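Local coordinates for protein SxtG (Microseira wollei, PDB 6U1R) that is an amidinotransferase of the saxitoxin biosynthetic pathway, probably transferring an amidino group by way of a covalent enzyme intermediate, at residues 52-55 against 56-60; 88-91 against 92-96; 156-159 against 160-163; 325-328 against 329-332; 354-357 against 358-361. All coordinates share one frame; numbering follows the deposited sequence.

Contact 1 (52-55 against 56-60); sequences ALEP and INKWT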
loop_
_atom_site.group_PDB
_atom_site.type_symbol
_atom_site.label_atom_id
_atom_site.label_comp_id
_atom_site.label_asym_id
_atom_site.label_seq_id
_atom_site.Cartn_x
_atom_site.Cartn_y
_atom_site.Cartn_z
ATOM N N ALA A 52 21.617 -7.035 0.997
ATOM C CA ALA A 52 21.844 -7.974 -0.092
ATOM C C ALA A 52 22.487 -7.266 -1.275
ATOM O O ALA A 52 22.112 -6.136 -1.624
ATOM C CB ALA A 52 20.530 -8.612 -0.535
ATOM N N LEU A 53 23.439 -7.955 -1.902
ATOM C CA LEU A 53 24.206 -7.372 -2.993
ATOM C C LEU A 53 23.351 -7.138 -4.230
ATOM O O LEU A 53 23.571 -6.160 -4.968
ATOM C CB LEU A 53 25.385 -8.301 -3.326
ATOM C CG LEU A 53 26.477 -7.827 -4.266
ATOM C CD1 LEU A 53 27.211 -6.612 -3.671
ATOM C CD2 LEU A 53 27.456 -8.985 -4.521
ATOM N N GLU A 54 22.385 -8.016 -4.477
ATOM C CA GLU A 54 21.642 -8.001 -5.733
ATOM C C GLU A 54 20.166 -7.785 -5.477
ATOM O O GLU A 54 19.661 -8.145 -4.403
ATOM C CB GLU A 54 21.837 -9.318 -6.508
ATOM C CG GLU A 54 23.286 -9.687 -6.806
ATOM C CD GLU A 54 23.785 -9.152 -8.139
ATOM O OE1 GLU A 54 24.947 -9.454 -8.503
ATOM O OE2 GLU A 54 23.019 -8.439 -8.826
ATOM N N PRO A 55 19.458 -7.174 -6.449
ATOM C CA PRO A 55 19.999 -6.621 -7.692
ATOM C C PRO A 55 20.271 -5.112 -7.609
ATOM O O PRO A 55 20.565 -4.552 -8.667
ATOM C CB PRO A 55 18.883 -6.906 -8.698
ATOM C CG PRO A 55 17.645 -6.720 -7.889
ATOM C CD PRO A 55 17.988 -7.173 -6.472
ATOM N N ILE A 56 20.197 -4.501 -6.415
ATOM C CA ILE A 56 20.312 -3.041 -6.250
ATOM C C ILE A 56 21.653 -2.632 -5.648
ATOM O O ILE A 56 22.355 -1.780 -6.198
ATOM C CB ILE A 56 19.151 -2.488 -5.401
ATOM C CG1 ILE A 56 17.821 -2.662 -6.132
ATOM C CG2 ILE A 56 19.385 -1.008 -5.055
ATOM C CD1 ILE A 56 16.672 -2.453 -5.243
ATOM N N ASN A 57 21.977 -3.149 -4.459
ATOM C CA ASN A 57 22.950 -2.465 -3.617
ATOM C C ASN A 57 24.366 -2.522 -4.169
ATOM O O ASN A 57 25.190 -1.672 -3.815
ATOM C CB ASN A 57 22.879 -3.030 -2.219
ATOM C CG ASN A 57 21.565 -2.688 -1.566
ATOM O OD1 ASN A 57 21.059 -1.573 -1.747
ATOM N ND2 ASN A 57 20.971 -3.642 -0.871
ATOM N N LYS A 58 24.675 -3.468 -5.039
ATOM C CA LYS A 58 26.010 -3.440 -5.623
ATOM C C LYS A 58 26.277 -2.136 -6.372
ATOM O O LYS A 58 27.439 -1.766 -6.563
ATOM C CB LYS A 58 26.220 -4.639 -6.545
ATOM C CG LYS A 58 25.433 -4.624 -7.831
ATOM C CD LYS A 58 25.643 -5.960 -8.542
ATOM C CE LYS A 58 25.001 -6.007 -9.912
ATOM N NZ LYS A 58 25.411 -7.280 -10.613
ATOM N N TRP A 59 25.235 -1.413 -6.770
ATOM C CA TRP A 59 25.409 -0.170 -7.511
ATOM C C TRP A 59 25.543 1.049 -6.602
ATOM O O TRP A 59 25.638 2.178 -7.104
ATOM C CB TRP A 59 24.250 0.001 -8.504
ATOM C CG TRP A 59 24.227 -1.125 -9.506
ATOM C CD1 TRP A 59 23.295 -2.101 -9.617
ATOM C CD2 TRP A 59 25.224 -1.400 -10.506
ATOM N NE1 TRP A 59 23.642 -2.977 -10.629
ATOM C CE2 TRP A 59 24.816 -2.561 -11.195
ATOM C CE3 TRP A 59 26.413 -0.771 -10.888
ATOM C CZ2 TRP A 59 25.556 -3.109 -12.248
ATOM C CZ3 TRP A 59 27.152 -1.317 -11.936
ATOM C CH2 TRP A 59 26.715 -2.474 -12.605
ATOM N N THR A 60 25.571 0.854 -5.289
ATOM C CA THR A 60 25.934 1.914 -4.367
ATOM C C THR A 60 27.428 1.942 -4.095
ATOM O O THR A 60 27.869 2.690 -3.219
ATOM C CB THR A 60 25.169 1.763 -3.049
ATOM O OG1 THR A 60 25.543 0.540 -2.389
ATOM C CG2 THR A 60 23.689 1.754 -3.314
HETATM O O HOH W 1 20.228 -5.367 -3.624
HETATM O O HOH W 2 21.739 -5.705 -10.853
#

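Contact 2 (88-91 against 92-96); sequences VAHK and ELNEF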
loop_
_atom_site.group_PDB
_atom_site.type_symbol
_atom_site.label_atom_id
_atom_site.label_comp_id
_atom_site.label_asym_id
_atom_site.label_seq_id
_atom_site.Cartn_x
_atom_site.Cartn_y
_atom_site.Cartn_z
ATOM N N VAL A 88 28.065 -2.164 19.507
ATOM C CA VAL A 88 28.649 -0.822 19.560
ATOM C C VAL A 88 27.660 0.211 19.035
ATOM O O VAL A 88 27.559 1.322 19.575
ATOM C CB VAL A 88 29.994 -0.760 18.796
ATOM C CG1 VAL A 88 31.011 -1.685 19.422
ATOM C CG2 VAL A 88 29.831 -1.094 17.334
ATOM N N ALA A 89 26.915 -0.127 17.979
ATOM C CA ALA A 89 25.931 0.808 17.456
ATOM C C ALA A 89 24.798 1.026 18.447
ATOM O O ALA A 89 24.263 2.133 18.546
ATOM C CB ALA A 89 25.365 0.321 16.117
ATOM N N HIS A 90 24.408 -0.018 19.185
ATOM C CA HIS A 90 23.342 0.157 20.162
ATOM C C HIS A 90 23.778 1.131 21.248
ATOM O O HIS A 90 22.970 1.940 21.716
ATOM C CB HIS A 90 22.945 -1.209 20.748
ATOM C CG HIS A 90 21.631 -1.211 21.462
ATOM N ND1 HIS A 90 20.564 -0.430 21.069
ATOM C CD2 HIS A 90 21.209 -1.899 22.550
ATOM C CE1 HIS A 90 19.542 -0.642 21.878
ATOM N NE2 HIS A 90 19.908 -1.526 22.790
ATOM N N LYS A 91 25.072 1.117 21.603
ATOM C CA LYS A 91 25.580 2.050 22.607
ATOM C C LYS A 91 25.501 3.499 22.123
ATOM O O LYS A 91 25.069 4.390 22.870
ATOM C CB LYS A 91 27.017 1.690 22.985
ATOM C CG LYS A 91 27.605 2.601 24.076
ATOM C CD LYS A 91 29.100 2.394 24.311
ATOM C CE LYS A 91 29.605 3.349 25.409
ATOM N NZ LYS A 91 31.090 3.380 25.546
ATOM N N GLU A 92 25.922 3.765 20.883
ATOM C CA GLU A 92 25.868 5.142 20.398
ATOM C C GLU A 92 24.423 5.571 20.166
ATOM O O GLU A 92 24.057 6.726 20.413
ATOM C CB GLU A 92 26.713 5.291 19.128
ATOM C CG GLU A 92 28.202 5.050 19.377
ATOM C CD GLU A 92 29.095 5.471 18.234
ATOM O OE1 GLU A 92 28.664 5.394 17.065
ATOM O OE2 GLU A 92 30.248 5.889 18.515
ATOM N N LEU A 93 23.585 4.645 19.710
ATOM C CA LEU A 93 22.154 4.900 19.614
ATOM C C LEU A 93 21.576 5.344 20.960
ATOM O O LEU A 93 20.796 6.304 21.032
ATOM C CB LEU A 93 21.458 3.644 19.099
ATOM C CG LEU A 93 19.973 3.758 18.805
ATOM C CD1 LEU A 93 19.667 4.778 17.736
ATOM C CD2 LEU A 93 19.453 2.391 18.369
ATOM N N ASN A 94 21.965 4.674 22.042
ATOM C CA ASN A 94 21.452 5.051 23.357
ATOM C C ASN A 94 21.865 6.469 23.741
ATOM O O ASN A 94 21.069 7.213 24.327
ATOM C CB ASN A 94 21.924 4.035 24.400
ATOM C CG ASN A 94 21.105 2.761 24.358
ATOM O OD1 ASN A 94 19.967 2.777 23.901
ATOM N ND2 ASN A 94 21.674 1.654 24.840
ATOM N N GLU A 95 23.096 6.864 23.424
ATOM C CA GLU A 95 23.520 8.228 23.733
ATOM C C GLU A 95 22.765 9.251 22.880
ATOM O O GLU A 95 22.385 10.318 23.374
ATOM C CB GLU A 95 25.029 8.371 23.541
ATOM C CG GLU A 95 25.552 9.769 23.887
ATOM C CD GLU A 95 25.076 10.270 25.259
ATOM O OE1 GLU A 95 25.122 9.490 26.241
ATOM O OE2 GLU A 95 24.633 11.440 25.348
ATOM N N PHE A 96 22.561 8.947 21.597
ATOM C CA PHE A 96 21.745 9.792 20.723
ATOM C C PHE A 96 20.345 9.985 21.305
ATOM O O PHE A 96 19.835 11.108 21.381
ATOM C CB PHE A 96 21.711 9.147 19.325
ATOM C CG PHE A 96 20.777 9.801 18.343
ATOM C CD1 PHE A 96 20.757 11.165 18.176
ATOM C CD2 PHE A 96 19.970 9.021 17.526
ATOM C CE1 PHE A 96 19.918 11.759 17.247
ATOM C CE2 PHE A 96 19.121 9.605 16.581
ATOM C CZ PHE A 96 19.101 10.988 16.437
#

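Contact 3 (156-159 against 160-163); sequences RYFE and AWAY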
loop_
_atom_site.group_PDB
_atom_site.type_symbol
_atom_site.label_atom_id
_atom_site.label_comp_id
_atom_site.label_asym_id
_atom_site.label_seq_id
_atom_site.Cartn_x
_atom_site.Cartn_y
_atom_site.Cartn_z
ATOM N N ARG A 156 13.537 -5.584 1.660
ATOM C CA ARG A 156 12.867 -4.644 2.554
ATOM C C ARG A 156 11.343 -4.686 2.432
ATOM O O ARG A 156 10.664 -3.826 2.988
ATOM C CB ARG A 156 13.414 -3.229 2.288
ATOM C CG ARG A 156 14.943 -3.185 2.249
ATOM C CD ARG A 156 15.488 -1.767 2.189
ATOM N NE ARG A 156 15.362 -1.068 3.468
ATOM C CZ ARG A 156 15.881 0.128 3.717
ATOM N NH1 ARG A 156 16.562 0.762 2.778
ATOM N NH2 ARG A 156 15.742 0.671 4.923
ATOM N N TYR A 157 10.794 -5.722 1.785
ATOM C CA TYR A 157 9.362 -5.820 1.493
ATOM C C TYR A 157 8.497 -5.737 2.744
ATOM O O TYR A 157 7.352 -5.266 2.682
ATOM C CB TYR A 157 9.092 -7.160 0.817
ATOM C CG TYR A 157 8.025 -7.206 -0.263
ATOM C CD1 TYR A 157 8.086 -6.377 -1.370
ATOM C CD2 TYR A 157 7.018 -8.153 -0.210
ATOM C CE1 TYR A 157 7.144 -6.477 -2.379
ATOM C CE2 TYR A 157 6.086 -8.267 -1.195
ATOM C CZ TYR A 157 6.155 -7.438 -2.290
ATOM O OH TYR A 157 5.186 -7.595 -3.263
ATOM N N PHE A 158 8.991 -6.248 3.868
ATOM C CA PHE A 158 8.230 -6.310 5.109
ATOM C C PHE A 158 8.854 -5.449 6.198
ATOM O O PHE A 158 8.622 -5.679 7.393
ATOM C CB PHE A 158 8.096 -7.764 5.570
ATOM C CG PHE A 158 7.247 -8.592 4.656
ATOM C CD1 PHE A 158 5.886 -8.371 4.591
ATOM C CD2 PHE A 158 7.807 -9.558 3.827
ATOM C CE1 PHE A 158 5.077 -9.099 3.745
ATOM C CE2 PHE A 158 6.991 -10.288 2.960
ATOM C CZ PHE A 158 5.634 -10.057 2.923
ATOM N N GLU A 159 9.623 -4.445 5.814
ATOM C CA GLU A 159 10.292 -3.661 6.830
ATOM C C GLU A 159 9.318 -2.828 7.651
ATOM O O GLU A 159 9.667 -2.433 8.768
ATOM C CB GLU A 159 11.349 -2.770 6.187
ATOM C CG GLU A 159 12.354 -2.255 7.173
ATOM C CD GLU A 159 13.635 -1.795 6.501
ATOM O OE1 GLU A 159 14.161 -2.531 5.633
ATOM O OE2 GLU A 159 14.128 -0.680 6.810
ATOM N N ALA A 160 8.106 -2.548 7.151
ATOM C CA ALA A 160 7.184 -1.779 7.980
ATOM C C ALA A 160 6.707 -2.546 9.210
ATOM O O ALA A 160 6.151 -1.930 10.123
ATOM C CB ALA A 160 5.966 -1.326 7.169
ATOM N N TRP A 161 6.920 -3.860 9.265
ATOM C CA TRP A 161 6.294 -4.674 10.307
ATOM C C TRP A 161 6.720 -4.247 11.710
ATOM O O TRP A 161 5.889 -4.208 12.630
ATOM C CB TRP A 161 6.614 -6.146 10.056
ATOM C CG TRP A 161 5.660 -6.784 9.070
ATOM C CD1 TRP A 161 4.855 -6.142 8.145
ATOM C CD2 TRP A 161 5.381 -8.178 8.939
ATOM N NE1 TRP A 161 4.106 -7.067 7.456
ATOM C CE2 TRP A 161 4.408 -8.321 7.923
ATOM C CE3 TRP A 161 5.856 -9.322 9.588
ATOM C CZ2 TRP A 161 3.907 -9.563 7.542
ATOM C CZ3 TRP A 161 5.358 -10.557 9.209
ATOM C CH2 TRP A 161 4.392 -10.667 8.197
ATOM N N ALA A 162 7.993 -3.903 11.904
ATOM C CA ALA A 162 8.432 -3.530 13.253
ATOM C C ALA A 162 7.716 -2.291 13.776
ATOM O O ALA A 162 7.648 -2.096 15.002
ATOM C CB ALA A 162 9.942 -3.294 13.282
ATOM N N TYR A 163 7.140 -1.487 12.884
ATOM C CA TYR A 163 6.492 -0.228 13.218
ATOM C C TYR A 163 4.976 -0.315 13.365
ATOM O O TYR A 163 4.346 0.698 13.661
ATOM C CB TYR A 163 6.808 0.808 12.142
ATOM C CG TYR A 163 8.284 1.002 11.899
ATOM C CD1 TYR A 163 8.980 0.175 11.032
ATOM C CD2 TYR A 163 8.984 2.024 12.534
ATOM C CE1 TYR A 163 10.328 0.342 10.813
ATOM C CE2 TYR A 163 10.313 2.205 12.311
ATOM C CZ TYR A 163 10.990 1.360 11.454
ATOM O OH TYR A 163 12.318 1.558 11.250
HETATM O O HOH W 3 6.614 -3.350 4.674
HETATM O O HOH W 4 13.505 0.875 8.857
HETATM O O HOH W 5 10.127 -4.552 10.422
#

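Contact 4 (325-328 against 329-332); sequences MLDE and ERVI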
loop_
_atom_site.group_PDB
_atom_site.type_symbol
_atom_site.label_atom_id
_atom_site.label_comp_id
_atom_site.label_asym_id
_atom_site.label_seq_id
_atom_site.Cartn_x
_atom_site.Cartn_y
_atom_site.Cartn_z
ATOM N N MET A 325 17.472 18.277 12.672
ATOM C CA MET A 325 17.090 19.538 13.300
ATOM C C MET A 325 16.079 19.277 14.411
ATOM O O MET A 325 15.051 18.637 14.175
ATOM C CB MET A 325 16.462 20.495 12.286
ATOM C CG MET A 325 17.307 20.829 11.049
ATOM S SD MET A 325 18.891 21.519 11.439
ATOM C CE MET A 325 18.425 23.037 12.274
ATOM N N LEU A 326 16.343 19.829 15.596
ATOM C CA LEU A 326 15.375 19.815 16.686
ATOM C C LEU A 326 14.450 21.022 16.665
ATOM O O LEU A 326 13.358 20.969 17.252
ATOM C CB LEU A 326 16.110 19.756 18.028
ATOM C CG LEU A 326 17.185 18.677 18.154
ATOM C CD1 LEU A 326 17.760 18.634 19.563
ATOM C CD2 LEU A 326 16.649 17.306 17.729
ATOM N N ASP A 327 14.892 22.110 16.046
ATOM C CA ASP A 327 14.084 23.277 15.699
ATOM C C ASP A 327 14.897 24.014 14.641
ATOM O O ASP A 327 15.806 23.427 14.049
ATOM C CB ASP A 327 13.731 24.123 16.937
ATOM C CG ASP A 327 14.943 24.558 17.735
ATOM O OD1 ASP A 327 16.033 24.750 17.153
ATOM O OD2 ASP A 327 14.788 24.711 18.972
ATOM N N GLU A 328 14.593 25.293 14.407
ATOM C CA GLU A 328 15.306 26.024 13.363
ATOM C C GLU A 328 16.768 26.308 13.705
ATOM O O GLU A 328 17.524 26.738 12.821
ATOM C CB GLU A 328 14.584 27.340 13.072
ATOM C CG GLU A 328 13.185 27.122 12.542
ATOM C CD GLU A 328 12.478 28.397 12.138
ATOM O OE1 GLU A 328 13.135 29.462 12.090
ATOM O OE2 GLU A 328 11.261 28.323 11.851
ATOM N N GLU A 329 17.188 26.067 14.942
ATOM C CA GLU A 329 18.523 26.424 15.408
ATOM C C GLU A 329 19.346 25.221 15.846
ATOM O O GLU A 329 20.514 25.101 15.460
ATOM C CB GLU A 329 18.382 27.440 16.560
ATOM C CG GLU A 329 19.679 27.817 17.235
ATOM C CD GLU A 329 19.485 28.825 18.378
ATOM O OE1 GLU A 329 18.343 28.965 18.868
ATOM O OE2 GLU A 329 20.476 29.470 18.791
ATOM N N ARG A 330 18.782 24.341 16.672
ATOM C CA ARG A 330 19.521 23.227 17.245
ATOM C C ARG A 330 19.605 22.079 16.245
ATOM O O ARG A 330 18.580 21.642 15.708
ATOM C CB ARG A 330 18.842 22.738 18.525
ATOM C CG ARG A 330 18.941 23.710 19.730
ATOM C CD ARG A 330 18.131 23.177 20.924
ATOM N NE ARG A 330 16.698 23.141 20.636
ATOM C CZ ARG A 330 15.793 22.384 21.265
ATOM N NH1 ARG A 330 16.154 21.551 22.229
ATOM N NH2 ARG A 330 14.510 22.449 20.913
ATOM N N VAL A 331 20.818 21.592 16.013
ATOM C CA VAL A 331 21.087 20.575 14.993
ATOM C C VAL A 331 22.043 19.530 15.559
ATOM O O VAL A 331 23.103 19.873 16.092
ATOM C CB VAL A 331 21.661 21.213 13.702
ATOM C CG1 VAL A 331 22.858 22.105 13.985
ATOM C CG2 VAL A 331 22.013 20.138 12.676
ATOM N N ILE A 332 21.664 18.245 15.458
ATOM C CA ILE A 332 22.524 17.150 15.887
ATOM C C ILE A 332 23.442 16.797 14.724
ATOM O O ILE A 332 22.982 16.611 13.584
ATOM C CB ILE A 332 21.697 15.939 16.363
ATOM C CG1 ILE A 332 20.949 16.303 17.665
ATOM C CG2 ILE A 332 22.589 14.723 16.601
ATOM C CD1 ILE A 332 20.009 15.263 18.167
HETATM O O HOH W 6 16.323 26.642 19.947
#

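Contact 5 (354-357 against 358-361); sequences CSFE and SYYP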
loop_
_atom_site.group_PDB
_atom_site.type_symbol
_atom_site.label_atom_id
_atom_site.label_comp_id
_atom_site.label_asym_id
_atom_site.label_seq_id
_atom_site.Cartn_x
_atom_site.Cartn_y
_atom_site.Cartn_z
ATOM N N CYS A 354 27.334 14.472 18.689
ATOM C CA CYS A 354 27.073 13.101 19.123
ATOM C C CYS A 354 27.966 12.135 18.347
ATOM O O CYS A 354 28.065 12.252 17.123
ATOM C CB CYS A 354 25.587 12.757 18.904
ATOM S SG CYS A 354 25.082 11.114 19.543
ATOM N N SER A 355 28.589 11.169 19.035
ATOM C CA SER A 355 29.331 10.104 18.362
ATOM C C SER A 355 28.352 9.095 17.769
ATOM O O SER A 355 27.440 8.621 18.460
ATOM C CB SER A 355 30.283 9.386 19.325
ATOM O OG SER A 355 31.252 10.275 19.852
ATOM N N PHE A 356 28.536 8.767 16.488
ATOM C CA PHE A 356 27.531 7.989 15.771
ATOM C C PHE A 356 28.086 7.251 14.556
ATOM O O PHE A 356 27.307 6.679 13.788
ATOM C CB PHE A 356 26.377 8.913 15.347
ATOM C CG PHE A 356 25.018 8.231 15.312
ATOM C CD1 PHE A 356 24.499 7.633 16.446
ATOM C CD2 PHE A 356 24.258 8.203 14.152
ATOM C CE1 PHE A 356 23.246 7.025 16.432
ATOM C CE2 PHE A 356 23.006 7.601 14.127
ATOM C CZ PHE A 356 22.506 7.000 15.279
ATOM N N GLU A 357 29.416 7.230 14.364
ATOM C CA GLU A 357 29.960 6.516 13.205
ATOM C C GLU A 357 29.712 5.013 13.255
ATOM O O GLU A 357 29.754 4.366 12.198
ATOM C CB GLU A 357 31.459 6.752 13.049
ATOM C CG GLU A 357 31.792 8.171 12.678
ATOM C CD GLU A 357 33.176 8.310 12.091
ATOM O OE1 GLU A 357 34.087 7.525 12.470
ATOM O OE2 GLU A 357 33.344 9.207 11.235
ATOM N N SER A 358 29.441 4.447 14.445
ATOM C CA SER A 358 29.111 3.025 14.542
ATOM C C SER A 358 27.776 2.700 13.903
ATOM O O SER A 358 27.493 1.522 13.666
ATOM C CB SER A 358 29.068 2.560 16.000
ATOM O OG SER A 358 30.370 2.605 16.572
ATOM N N TYR A 359 26.945 3.706 13.655
ATOM C CA TYR A 359 25.685 3.507 12.959
ATOM C C TYR A 359 25.858 3.447 11.450
ATOM O O TYR A 359 25.024 2.844 10.767
ATOM C CB TYR A 359 24.721 4.634 13.334
ATOM C CG TYR A 359 23.265 4.212 13.418
ATOM C CD1 TYR A 359 22.752 3.643 14.584
ATOM C CD2 TYR A 359 22.391 4.425 12.353
ATOM C CE1 TYR A 359 21.417 3.269 14.683
ATOM C CE2 TYR A 359 21.051 4.047 12.443
ATOM C CZ TYR A 359 20.573 3.468 13.601
ATOM O OH TYR A 359 19.250 3.108 13.703
ATOM N N TYR A 360 26.933 4.033 10.916
ATOM C CA TYR A 360 27.075 4.141 9.466
ATOM C C TYR A 360 27.022 2.799 8.735
ATOM O O TYR A 360 26.500 2.769 7.606
ATOM C CB TYR A 360 28.386 4.854 9.121
ATOM C CG TYR A 360 28.495 6.318 9.524
ATOM C CD1 TYR A 360 27.441 7.009 10.111
ATOM C CD2 TYR A 360 29.676 7.006 9.303
ATOM C CE1 TYR A 360 27.577 8.345 10.468
ATOM C CE2 TYR A 360 29.816 8.324 9.649
ATOM C CZ TYR A 360 28.765 8.991 10.226
ATOM O OH TYR A 360 28.891 10.307 10.576
ATOM N N PRO A 361 27.564 1.694 9.266
ATOM C CA PRO A 361 27.469 0.415 8.531
ATOM C C PRO A 361 26.045 -0.071 8.377
ATOM O O PRO A 361 25.790 -0.957 7.548
ATOM C CB PRO A 361 28.293 -0.563 9.381
ATOM C CG PRO A 361 29.055 0.254 10.348
ATOM C CD PRO A 361 28.343 1.557 10.508
HETATM O O HOH W 7 31.475 11.165 11.073
#

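Contact 1 (52-55 against 56-60)
Lys58 meets both Leu53 and Glu54 across a short, irregular helical turn. Its CB sits 3.6 Å from CD1 of Leu53, and the two side chains cross at about a right angle. The lysine's first torsion places CG between the backbone N and the carbonyl carbon (chi1 70°). From there the chain runs straight out to the ammonium group, where it crosses the side chain of Glu54 at a slant. Lys58 NZ lies 3.1 Å from Glu54 OE1 and forms a salt bridge on the syn side of that oxygen. A second, weak bond goes to Glu54 OE2 at 3.2 Å. The glutamate bends at its second torsion, which brings the carboxylate to the ammonium group.

The backbone bond here joins residues five apart. Lys58 N donates to Leu53 O at 2.9 Å, in the carbonyl plane and on a lone pair. This wide, pi-type turn belongs to the short, weakly bonded helix 53-57. Pro55 sits inside it, preceded by a cis peptide bond. Its ring CG packs loosely against CG1 of Ile56, 4.4 Å away. Pro55 O faces the edge of the Trp59 indole, 3.8 Å from CD1. A water bonded to Pro55 O also accepts a weak bond from Trp59 NE1.

Asn57 turns back to the start of the turn, its ND2 donating to Ala52 O at 2.8 Å. The same amide also bonds Asp153. A second water links Ala52 O to Ile56 N. The side chain of Ile56 lies about 7 Å from that of Asp215, a predicted active-site residue.

Contact 2 (88-91 against 92-96)
His90 and Asn94, one helical turn apart, present flat groups that are steeply inclined to each other. The imidazole and amide planes are 55° apart. Asn94 ND2 stands over the centre of one imidazole face, 4.1 Å above the plane. The amide oxygen lies 4.0 Å from CE1 of the ring. His90 reaches this place because its CG is anti to the backbone N (chi1 -164°), while Asn94 turns its CG beside its own N. The polar end of Asn94 has its main partner elsewhere, since OD1 accepts from Arg109 NH1.

Leu93 comes to the same ring from another direction. Its CD2 lies at the imidazole edge, near the ring plane and 4.1 Å from ND1.

The backbone is regular alpha-helix, part of helix 83-102. Leu93 N bonds Ala89 O at 2.9 Å, and Asn94 N bonds His90 O at the same length. The bonds from Glu92 N to Val88 O and from Glu95 N to Lys91 O are longer, both 3.2 Å.

The helix is amphipathic here. Lys91 extends fully from the exposed side, and Glu95 lies there too. Ala89, Leu93 and Phe96 are buried: Ala89 packs on Phe362, Leu93 on Tyr359, and Phe96 on the rings of Phe356 and Phe366. Glu92 stretches out beside this face, where its OE1 accepts a hydrogen bond from the backbone N of Ser358.

Contact 3 (156-159 against 160-163)
Trp161 N donates to Phe158 O at 3.1 Å, in a nearly straight bond (N-H...O angle 165°). The donor stands above the carbonyl plane, not on a lone pair. This bond overlaps a type I beta turn from Arg156 to Glu159, which Glu159 N closes on Arg156 O. A further bond from Tyr163 N to Ala160 O makes three overlapping turns, each closed on the residue three back. Two waters bridge the backbone: one joins Tyr157 O to Ala160 N, the other Glu159 O to Ala162 N.

Phe158 and Trp161 lie side by side, their rings oblique with planes 58° apart. Phe158 CD1 lies over one face of the indole, toward its rim and 3.6 Å from CE2. Phe158 CB sits 4.2 Å from the centroid of the five-membered ring, almost on the ring normal, as a CH-pi contact.

Arg156 holds Glu159 side-on with two nitrogens. NE bonds OE1 at 2.9 Å, and NH2 bonds OE2 at 2.8 Å. Both oxygens lie in the guanidinium plane and are met syn, but the nitrogens stand out of the carboxylate plane, most at OE1. Asp137 provides a second acidic partner for NH2. A water connects Glu159 OE2 with Tyr163 OH.

Trp161 meets Phe186 of the second subunit edge-to-face, and Phe158 packs on Pro122 of that subunit. The side chain of Glu159 lies about 8 Å from those of Asp215 and His264, predicted active-site residues. This buried run of turns leads into helix 164-172 at the dimer interface. The fold is probably the five-bladed beta-alpha propeller of the amidinotransferase family.

Contact 4 (325-328 against 329-332)
Asp327 accepts four hydrogen bonds from the two residues Glu329 and Arg330. OD1 takes two backbone N-H groups: Glu329 N and Arg330 N both lie 2.8 Å away. They approach from opposite faces of the carboxylate plane. The bond from Glu329 N makes this an Asx turn. CG of the aspartate stands between the backbone N and the carbonyl carbon (chi1 55°), which brings OD1 to these two N-H groups.

OD2 takes the salt bridge. Arg330 NE and NH2 both reach it at 3.0 Å, from above the carboxylate plane and from the same face. The oxygen stays within the guanidinium plane, while the two flat groups are 51° apart. Arg330 bends at its third torsion to bring this edge round. Its NH1 forms a further salt bridge with Glu103. A water also donates to OD2 and to Glu329 OE1.

In the backbone, Leu326 N donates to Arg330 O at 2.9 Å. Met325 and Val331 form an antiparallel non-hydrogen-bonded pair, so the five residues between them, Leu326 to Arg330, close a beta hairpin.

Apolar contacts lie on both sides of the hairpin. On one, Met325 SD packs 3.6 Å from Val331 CB. On the other, Leu326 CD2 meets Ile332 CD1 at 4.0 Å, and Leu326 CB lies over the centre of one guanidinium face.

The hairpin joins strand 324-325 to strand 330-334, which pairs in parallel with strand 350-354. Leu326 and Ile332 pack on helix 83-102, and Met325 packs on strand 269-273.

Contact 5 (354-357 against 358-361)
Phe356 and Tyr359 make the tight half of this contact, an offset stack with ring planes 13° apart and centroids 4.6 Å apart. The side chains lie side by side and point the same way. The overlap is partial: Phe356 CZ sits over the rim of the tyrosine, 3.4 Å from CD1. Tyr359 CB lies over the phenylalanine face, offset toward its rim and 3.7 Å from its centroid, as a CH-pi contact. In the backbone, Tyr359 N donates to Phe356 O at 3.0 Å, from above the carbonyl plane. Tyr359 OH is bonded to Ala133 O. The tyrosine side chain lies about 6 Å from that of Cys368, the predicted amidino-cysteine.

Glu357, partly exposed, and the buried Tyr360 form the looser half. The tyrosine ring lies flat over the backbone, with Glu357 CA 3.8 Å from its centroid and almost on the normal. Glu357 CG meets the ring at CE2, 3.6 Å away. A water bridges the polar ends: it accepts from Tyr360 OH and donates to Glu357 OE2, which also bonds His306 NE2. Tyr360 N donates to Glu357 O in a second short turn.

The segment leaves strand 350-354 and winds into a 3-10 segment that takes in 360-361. Ser358 and Pro361 rest on helix 83-102. Glu357 and Tyr360 both pack on Glu334 of strand 330-334, and Phe356 stacks on Phe366.

Overall arrangement
The five contacts follow one another along the chain, and none nests in or crosses another. Contact 1 turns the chain at helix 53-57. Contact 2 is a length of helix 83-102. Contact 3 closes turns before helix 164-172, at the dimer interface, and its nearest atoms are about 7 Å from contact 1. Contact 4 closes a hairpin, its centre about 33 Å from that of contact 1. Contact 5 follows strand 350-354. Helix 83-102 ties the last two together: contact 2 touches contact 5, their centres about 8 Å apart, and reaches contact 4 through Phe96 and Ile332. Contacts 4 and 5 touch through Ile332 and Cys354.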